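Local coordinates for glutathione uptake transporter (Shewanella oneidensis, PDB 4UVM), which probably carries peptides across the membrane as a proton-coupled symporter of the POT family within the major facilitator superfamily, at residues 370-382 with 493-507. Residues are numbered along the deposited sequence; the frame is centred on the assembly and turned at random.
Sequences LTALRKMGAGIAI and ILAAIVFALYARSYQ
Leu373, Gly377 and Ala381 meet Ala496, Phe499 and Ala503 in a largely apolar, antiparallel helix-helix contact between the start of helix 372-396 and the end of helix 480-506, both predicted to span the membrane. Over these segments the two axes approach to 8.1 Å, with 165° between their N-to-C directions; no hydrogen bond crosses between them. Spacing is tighter toward Ala381, whose CA lies 5.1 Å from Ile493 CA, than at Leu373, whose CA is 7.1 Å from Ala503 CA. Phe499 supplies a knobs-into-holes element: its ring enters the hole formed by Leu373, Met376, Gly377 and Ile380. With CG anti to the backbone N (chi1 -167°), the ring extends across to helix 372-396, where CD2 lies 3.7 Å from Gly377 CA and CZ meets the Met376 CE methyl. Leu373 O sits at the ring edge, while Ile380 CD1 approaches obliquely, 4.3 Å from Phe499 CD1. Such antiparallel packing of transmembrane helices belongs to the all-helical major facilitator fold, here in its C-terminal half. One turn along, Ala496, whose small side chain is consistent with the close backbones, rests its CB 3.9 Å from Ile380 CB. At the other end, Leu373 CD2 reaches Tyr506 CD1 (3.8 Å), the two side chains crossing at about a right angle; Tyr506 OH is hydrogen-bonded to Gln433.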
ATOM      1  N   LEU A 370      15.741  19.870   7.442  1.00101.36           N
ATOM      2  CA  LEU A 370      14.521  19.077   7.301  1.00 93.42           C
ATOM      3  C   LEU A 370      14.102  18.929   5.844  1.00 87.50           C
ATOM      4  O   LEU A 370      12.994  19.306   5.463  1.00 85.13           O
ATOM      5  CB  LEU A 370      13.373  19.680   8.113  1.00 93.65           C
ATOM      6  CG  LEU A 370      13.231  19.129   9.533  1.00 91.46           C
ATOM      7  CD1 LEU A 370      11.884  19.519  10.129  1.00 91.22           C
ATOM      8  CD2 LEU A 370      13.422  17.617   9.552  1.00 81.39           C
ATOM      9  N   THR A 371      15.001  18.378   5.035  1.00 86.03           N
ATOM     10  CA  THR A 371      14.682  18.056   3.656  1.00 79.58           C
ATOM     11  C   THR A 371      13.686  16.904   3.635  1.00 75.53           C
ATOM     12  O   THR A 371      13.694  16.056   4.527  1.00 73.93           O
ATOM     13  CB  THR A 371      15.940  17.675   2.852  1.00 78.68           C
ATOM     14  OG1 THR A 371      16.421  16.394   3.280  1.00 78.98           O
ATOM     15  CG2 THR A 371      17.032  18.712   3.050  1.00 86.05           C
ATOM     16  N   ALA A 372      12.830  16.881   2.618  1.00 76.85           N
ATOM     17  CA  ALA A 372      11.832  15.825   2.463  1.00 73.93           C
ATOM     18  C   ALA A 372      12.486  14.451   2.365  1.00 72.52           C
ATOM     19  O   ALA A 372      11.868  13.431   2.661  1.00 71.28           O
ATOM     20  CB  ALA A 372      10.976  16.089   1.236  1.00 73.43           C
ATOM     21  N   LEU A 373      13.743  14.441   1.941  1.00 75.85           N
ATOM     22  CA  LEU A 373      14.508  13.215   1.808  1.00 75.47           C
ATOM     23  C   LEU A 373      15.016  12.757   3.175  1.00 72.65           C
ATOM     24  O   LEU A 373      15.183  11.561   3.423  1.00 71.58           O
ATOM     25  CB  LEU A 373      15.673  13.432   0.837  1.00 82.23           C
ATOM     26  CG  LEU A 373      16.028  12.323  -0.153  1.00 76.65           C
ATOM     27  CD1 LEU A 373      14.785  11.567  -0.578  1.00 72.55           C
ATOM     28  CD2 LEU A 373      16.717  12.926  -1.364  1.00 78.53           C
ATOM     29  N   ARG A 374      15.256  13.721   4.060  1.00 73.91           N
ATOM     30  CA  ARG A 374      15.756  13.432   5.399  1.00 76.22           C
ATOM     31  C   ARG A 374      14.642  12.851   6.266  1.00 72.23           C
ATOM     32  O   ARG A 374      14.880  11.980   7.102  1.00 70.18           O
ATOM     33  CB  ARG A 374      16.335  14.696   6.046  1.00 79.78           C
ATOM     34  CG  ARG A 374      17.542  14.442   6.946  1.00 88.12           C
ATOM     35  CD  ARG A 374      17.883  15.652   7.819  1.00100.31           C
ATOM     36  NE  ARG A 374      18.705  16.655   7.141  1.00 99.71           N
ATOM     37  CZ  ARG A 374      20.036  16.653   7.130  1.00101.51           C
ATOM     38  NH1 ARG A 374      20.702  15.689   7.750  1.00102.30           N
ATOM     39  NH2 ARG A 374      20.698  17.611   6.495  1.00101.30           N
ATOM     40  N   LYS A 375      13.424  13.338   6.053  1.00 71.46           N
ATOM     41  CA  LYS A 375      12.261  12.885   6.806  1.00 68.23           C
ATOM     42  C   LYS A 375      11.874  11.452   6.448  1.00 69.91           C
ATOM     43  O   LYS A 375      11.474  10.677   7.314  1.00 76.13           O
ATOM     44  CB  LYS A 375      11.080  13.827   6.566  1.00 68.16           C
ATOM     45  CG  LYS A 375      11.290  15.218   7.137  1.00 66.77           C
ATOM     46  CD  LYS A 375      10.648  16.292   6.278  1.00 72.29           C
ATOM     47  CE  LYS A 375       9.138  16.163   6.237  1.00 72.62           C
ATOM     48  NZ  LYS A 375       8.527  17.284   5.467  1.00 75.19           N
ATOM     49  N   MET A 376      11.998  11.105   5.170  1.00 70.80           N
ATOM     50  CA  MET A 376      11.660   9.766   4.700  1.00 68.15           C
ATOM     51  C   MET A 376      12.579   8.709   5.298  1.00 66.78           C
ATOM     52  O   MET A 376      12.150   7.592   5.577  1.00 67.65           O
ATOM     53  CB  MET A 376      11.724   9.701   3.173  1.00 72.10           C
ATOM     54  CG  MET A 376      10.590  10.428   2.470  1.00 74.04           C
ATOM     55  SD  MET A 376      10.835  10.544   0.686  1.00 85.35           S
ATOM     56  CE  MET A 376      11.073   8.823   0.250  1.00 77.37           C
ATOM     57  N   GLY A 377      13.845   9.062   5.483  1.00 70.93           N
ATOM     58  CA  GLY A 377      14.806   8.139   6.058  1.00 70.71           C
ATOM     59  C   GLY A 377      14.572   7.950   7.542  1.00 68.47           C
ATOM     60  O   GLY A 377      14.699   6.843   8.068  1.00 68.70           O
ATOM     61  N   ALA A 378      14.225   9.040   8.218  1.00 65.22           N
ATOM     62  CA  ALA A 378      13.962   9.005   9.647  1.00 65.90           C
ATOM     63  C   ALA A 378      12.708   8.192   9.947  1.00 71.00           C
ATOM     64  O   ALA A 378      12.659   7.446  10.926  1.00 70.28           O
ATOM     65  CB  ALA A 378      13.825  10.417  10.191  1.00 66.27           C
ATOM     66  N   GLY A 379      11.697   8.338   9.094  1.00 76.58           N
ATOM     67  CA  GLY A 379      10.439   7.637   9.271  1.00 69.14           C
ATOM     68  C   GLY A 379      10.546   6.124   9.221  1.00 66.30           C
ATOM     69  O   GLY A 379       9.828   5.427   9.936  1.00 67.13           O
ATOM     70  N   ILE A 380      11.436   5.614   8.377  1.00 64.54           N
ATOM     71  CA  ILE A 380      11.628   4.173   8.266  1.00 67.77           C
ATOM     72  C   ILE A 380      12.287   3.636   9.533  1.00 72.01           C
ATOM     73  O   ILE A 380      11.949   2.550  10.008  1.00 71.50           O
ATOM     74  CB  ILE A 380      12.482   3.804   7.032  1.00 65.86           C
ATOM     75  CG1 ILE A 380      11.886   4.429   5.769  1.00 65.29           C
ATOM     76  CG2 ILE A 380      12.579   2.292   6.872  1.00 58.66           C
ATOM     77  CD1 ILE A 380      12.675   4.144   4.512  1.00 63.18           C
ATOM     78  N   ALA A 381      13.215   4.412  10.083  1.00 81.02           N
ATOM     79  CA  ALA A 381      13.908   4.038  11.312  1.00 68.94           C
ATOM     80  C   ALA A 381      12.949   4.008  12.497  1.00 67.39           C
ATOM     81  O   ALA A 381      12.929   3.046  13.264  1.00 69.16           O
ATOM     82  CB  ALA A 381      15.056   4.998  11.586  1.00 64.09           C
ATOM     83  N   ILE A 382      12.160   5.067  12.641  1.00 67.29           N
ATOM     84  CA  ILE A 382      11.177   5.161  13.717  1.00 67.72           C
ATOM     85  C   ILE A 382      10.132   4.047  13.602  1.00 69.15           C
ATOM     86  O   ILE A 382       9.666   3.513  14.608  1.00 72.04           O
ATOM     87  CB  ILE A 382      10.492   6.544  13.714  1.00 63.42           C
ATOM     88  CG1 ILE A 382      11.515   7.630  14.054  1.00 63.71           C
ATOM     89  CG2 ILE A 382       9.336   6.587  14.696  1.00 63.18           C
ATOM     90  CD1 ILE A 382      10.929   9.018  14.173  1.00 66.23           C
ATOM     91  N   ILE A 493      15.377  -0.900   9.840  1.00 72.87           N
ATOM     92  CA  ILE A 493      16.563  -0.144  10.238  1.00 69.32           C
ATOM     93  C   ILE A 493      17.660  -0.251   9.183  1.00 68.44           C
ATOM     94  O   ILE A 493      18.273   0.750   8.812  1.00 69.34           O
ATOM     95  CB  ILE A 493      17.122  -0.625  11.592  1.00 67.93           C
ATOM     96  CG1 ILE A 493      16.065  -0.496  12.690  1.00 69.31           C
ATOM     97  CG2 ILE A 493      18.364   0.168  11.964  1.00 64.98           C
ATOM     98  CD1 ILE A 493      15.548   0.910  12.883  1.00 66.35           C
ATOM     99  N   LEU A 494      17.899  -1.468   8.706  1.00 67.33           N
ATOM    100  CA  LEU A 494      18.887  -1.709   7.661  1.00 65.73           C
ATOM    101  C   LEU A 494      18.565  -0.907   6.406  1.00 71.94           C
ATOM    102  O   LEU A 494      19.438  -0.250   5.838  1.00 78.43           O
ATOM    103  CB  LEU A 494      18.962  -3.203   7.332  1.00 66.68           C
ATOM    104  CG  LEU A 494      19.811  -3.639   6.134  1.00 70.11           C
ATOM    105  CD1 LEU A 494      20.559  -4.921   6.454  1.00 70.40           C
ATOM    106  CD2 LEU A 494      18.949  -3.835   4.892  1.00 80.59           C
ATOM    107  N   ALA A 495      17.307  -0.962   5.980  1.00 71.00           N
ATOM    108  CA  ALA A 495      16.872  -0.249   4.787  1.00 68.81           C
ATOM    109  C   ALA A 495      16.977   1.260   4.979  1.00 69.72           C
ATOM    110  O   ALA A 495      17.257   1.994   4.033  1.00 76.04           O
ATOM    111  CB  ALA A 495      15.448  -0.642   4.425  1.00 66.52           C
ATOM    112  N   ALA A 496      16.757   1.717   6.208  1.00 66.63           N
ATOM    113  CA  ALA A 496      16.855   3.138   6.527  1.00 69.18           C
ATOM    114  C   ALA A 496      18.302   3.612   6.454  1.00 72.69           C
ATOM    115  O   ALA A 496      18.576   4.772   6.144  1.00 66.12           O
ATOM    116  CB  ALA A 496      16.275   3.419   7.904  1.00 70.35           C
ATOM    117  N   ILE A 497      19.225   2.703   6.749  1.00 71.12           N
ATOM    118  CA  ILE A 497      20.648   2.994   6.643  1.00 71.24           C
ATOM    119  C   ILE A 497      21.041   3.140   5.179  1.00 73.73           C
ATOM    120  O   ILE A 497      21.605   4.159   4.774  1.00 70.04           O
ATOM    121  CB  ILE A 497      21.500   1.894   7.306  1.00 69.29           C
ATOM    122  CG1 ILE A 497      21.286   1.903   8.822  1.00 67.22           C
ATOM    123  CG2 ILE A 497      22.971   2.079   6.976  1.00 66.89           C
ATOM    124  CD1 ILE A 497      22.071   0.842   9.551  1.00 61.51           C
ATOM    125  N   VAL A 498      20.721   2.117   4.390  1.00 67.50           N
ATOM    126  CA  VAL A 498      21.003   2.108   2.959  1.00 68.45           C
ATOM    127  C   VAL A 498      20.316   3.283   2.257  1.00 67.94           C
ATOM    128  O   VAL A 498      20.839   3.839   1.290  1.00 66.97           O
ATOM    129  CB  VAL A 498      20.559   0.775   2.319  1.00 63.12           C
ATOM    130  CG1 VAL A 498      20.841   0.766   0.830  1.00 65.42           C
ATOM    131  CG2 VAL A 498      21.267  -0.387   2.995  1.00 63.64           C
ATOM    132  N   PHE A 499      19.150   3.669   2.767  1.00 68.30           N
ATOM    133  CA  PHE A 499      18.413   4.813   2.238  1.00 66.27           C
ATOM    134  C   PHE A 499      19.226   6.098   2.378  1.00 67.74           C
ATOM    135  O   PHE A 499      19.348   6.870   1.429  1.00 71.57           O
ATOM    136  CB  PHE A 499      17.067   4.952   2.955  1.00 66.32           C
ATOM    137  CG  PHE A 499      16.106   5.894   2.284  1.00 62.56           C
ATOM    138  CD1 PHE A 499      15.252   5.439   1.293  1.00 64.33           C
ATOM    139  CD2 PHE A 499      16.043   7.227   2.654  1.00 65.88           C
ATOM    140  CE1 PHE A 499      14.360   6.298   0.677  1.00 66.08           C
ATOM    141  CE2 PHE A 499      15.153   8.094   2.041  1.00 67.51           C
ATOM    142  CZ  PHE A 499      14.310   7.627   1.052  1.00 67.52           C
ATOM    143  N   ALA A 500      19.785   6.319   3.564  1.00 69.99           N
ATOM    144  CA  ALA A 500      20.595   7.505   3.821  1.00 67.98           C
ATOM    145  C   ALA A 500      21.880   7.471   3.002  1.00 70.89           C
ATOM    146  O   ALA A 500      22.413   8.512   2.619  1.00 73.65           O
ATOM    147  CB  ALA A 500      20.915   7.619   5.301  1.00 67.59           C
ATOM    148  N   LEU A 501      22.369   6.264   2.737  1.00 70.01           N
ATOM    149  CA  LEU A 501      23.567   6.077   1.926  1.00 70.87           C
ATOM    150  C   LEU A 501      23.320   6.434   0.464  1.00 73.00           C
ATOM    151  O   LEU A 501      24.200   6.965  -0.210  1.00 81.15           O
ATOM    152  CB  LEU A 501      24.061   4.632   2.032  1.00 73.02           C
ATOM    153  CG  LEU A 501      25.176   4.323   3.033  1.00 74.20           C
ATOM    154  CD1 LEU A 501      24.944   5.024   4.361  1.00 73.64           C
ATOM    155  CD2 LEU A 501      25.279   2.818   3.233  1.00 68.08           C
ATOM    156  N   TYR A 502      22.120   6.137  -0.023  1.00 71.02           N
ATOM    157  CA  TYR A 502      21.776   6.410  -1.413  1.00 68.71           C
ATOM    158  C   TYR A 502      21.307   7.852  -1.583  1.00 71.52           C
ATOM    159  O   TYR A 502      21.482   8.448  -2.643  1.00 73.65           O
ATOM    160  CB  TYR A 502      20.702   5.432  -1.899  1.00 68.13           C
ATOM    161  CG  TYR A 502      20.300   5.609  -3.349  1.00 67.21           C
ATOM    162  CD1 TYR A 502      20.981   4.954  -4.368  1.00 63.22           C
ATOM    163  CD2 TYR A 502      19.227   6.421  -3.697  1.00 71.21           C
ATOM    164  CE1 TYR A 502      20.610   5.112  -5.691  1.00 66.23           C
ATOM    165  CE2 TYR A 502      18.851   6.587  -5.014  1.00 67.68           C
ATOM    166  CZ  TYR A 502      19.543   5.930  -6.007  1.00 69.95           C
ATOM    167  OH  TYR A 502      19.162   6.100  -7.317  1.00 86.95           O
ATOM    168  N   ALA A 503      20.722   8.410  -0.529  1.00 69.92           N
ATOM    169  CA  ALA A 503      20.177   9.762  -0.580  1.00 71.35           C
ATOM    170  C   ALA A 503      21.258  10.833  -0.738  1.00 75.36           C
ATOM    171  O   ALA A 503      20.990  11.919  -1.254  1.00 76.09           O
ATOM    172  CB  ALA A 503      19.350  10.039   0.665  1.00 71.81           C
ATOM    173  N   ARG A 504      22.474  10.534  -0.291  1.00 77.22           N
ATOM    174  CA  ARG A 504      23.570  11.494  -0.404  1.00 84.23           C
ATOM    175  C   ARG A 504      24.106  11.518  -1.836  1.00 81.71           C
ATOM    176  O   ARG A 504      24.592  12.544  -2.315  1.00 77.16           O
ATOM    177  CB  ARG A 504      24.688  11.166   0.597  1.00 77.62           C
ATOM    178  CG  ARG A 504      25.421   9.855   0.344  1.00 79.35           C
ATOM    179  CD  ARG A 504      26.449   9.565   1.435  1.00 86.14           C
ATOM    180  NE  ARG A 504      27.232   8.364   1.146  1.00 89.23           N
ATOM    181  CZ  ARG A 504      28.073   7.786   2.000  1.00 94.31           C
ATOM    182  NH1 ARG A 504      28.247   8.293   3.213  1.00 92.72           N
ATOM    183  NH2 ARG A 504      28.738   6.695   1.640  1.00 95.12           N
ATOM    184  N   SER A 505      23.999  10.380  -2.513  1.00 78.92           N
ATOM    185  CA  SER A 505      24.392  10.256  -3.910  1.00 72.25           C
ATOM    186  C   SER A 505      23.309  10.806  -4.833  1.00 72.62           C
ATOM    187  O   SER A 505      23.598  11.311  -5.916  1.00 78.49           O
ATOM    188  CB  SER A 505      24.681   8.793  -4.248  1.00 68.33           C
ATOM    189  OG  SER A 505      24.798   8.605  -5.647  1.00 71.38           O
ATOM    190  N   TYR A 506      22.062  10.705  -4.388  1.00 71.83           N
ATOM    191  CA  TYR A 506      20.911  11.153  -5.162  1.00 70.90           C
ATOM    192  C   TYR A 506      20.904  12.671  -5.354  1.00 72.62           C
ATOM    193  O   TYR A 506      20.527  13.168  -6.416  1.00 72.91           O
ATOM    194  CB  TYR A 506      19.617  10.700  -4.474  1.00 69.42           C
ATOM    195  CG  TYR A 506      18.344  11.052  -5.211  1.00 65.23           C
ATOM    196  CD1 TYR A 506      17.720  12.278  -5.014  1.00 61.88           C
ATOM    197  CD2 TYR A 506      17.756  10.149  -6.089  1.00 64.39           C
ATOM    198  CE1 TYR A 506      16.554  12.599  -5.682  1.00 59.83           C
ATOM    199  CE2 TYR A 506      16.589  10.462  -6.759  1.00 62.42           C
ATOM    200  CZ  TYR A 506      15.993  11.690  -6.551  1.00 62.56           C
ATOM    201  OH  TYR A 506      14.832  12.009  -7.214  1.00 64.06           O
ATOM    202  N   GLN A 507      21.325  13.399  -4.324  1.00 74.44           N
ATOM    203  CA  GLN A 507      21.284  14.860  -4.338  1.00 78.85           C
ATOM    204  C   GLN A 507      22.493  15.468  -5.044  1.00 79.44           C
ATOM    205  O   GLN A 507      22.615  16.692  -5.158  1.00 77.77           O
ATOM    206  CB  GLN A 507      21.188  15.396  -2.911  1.00 82.23           C
ATOM    207  CG  GLN A 507      19.795  15.314  -2.316  1.00 86.36           C
ATOM    208  CD  GLN A 507      19.798  15.494  -0.810  1.00100.39           C
ATOM    209  OE1 GLN A 507      20.651  14.942  -0.112  1.00 94.87           O
ATOM    210  NE2 GLN A 507      18.847  16.272  -0.303  1.00 98.94           N
TER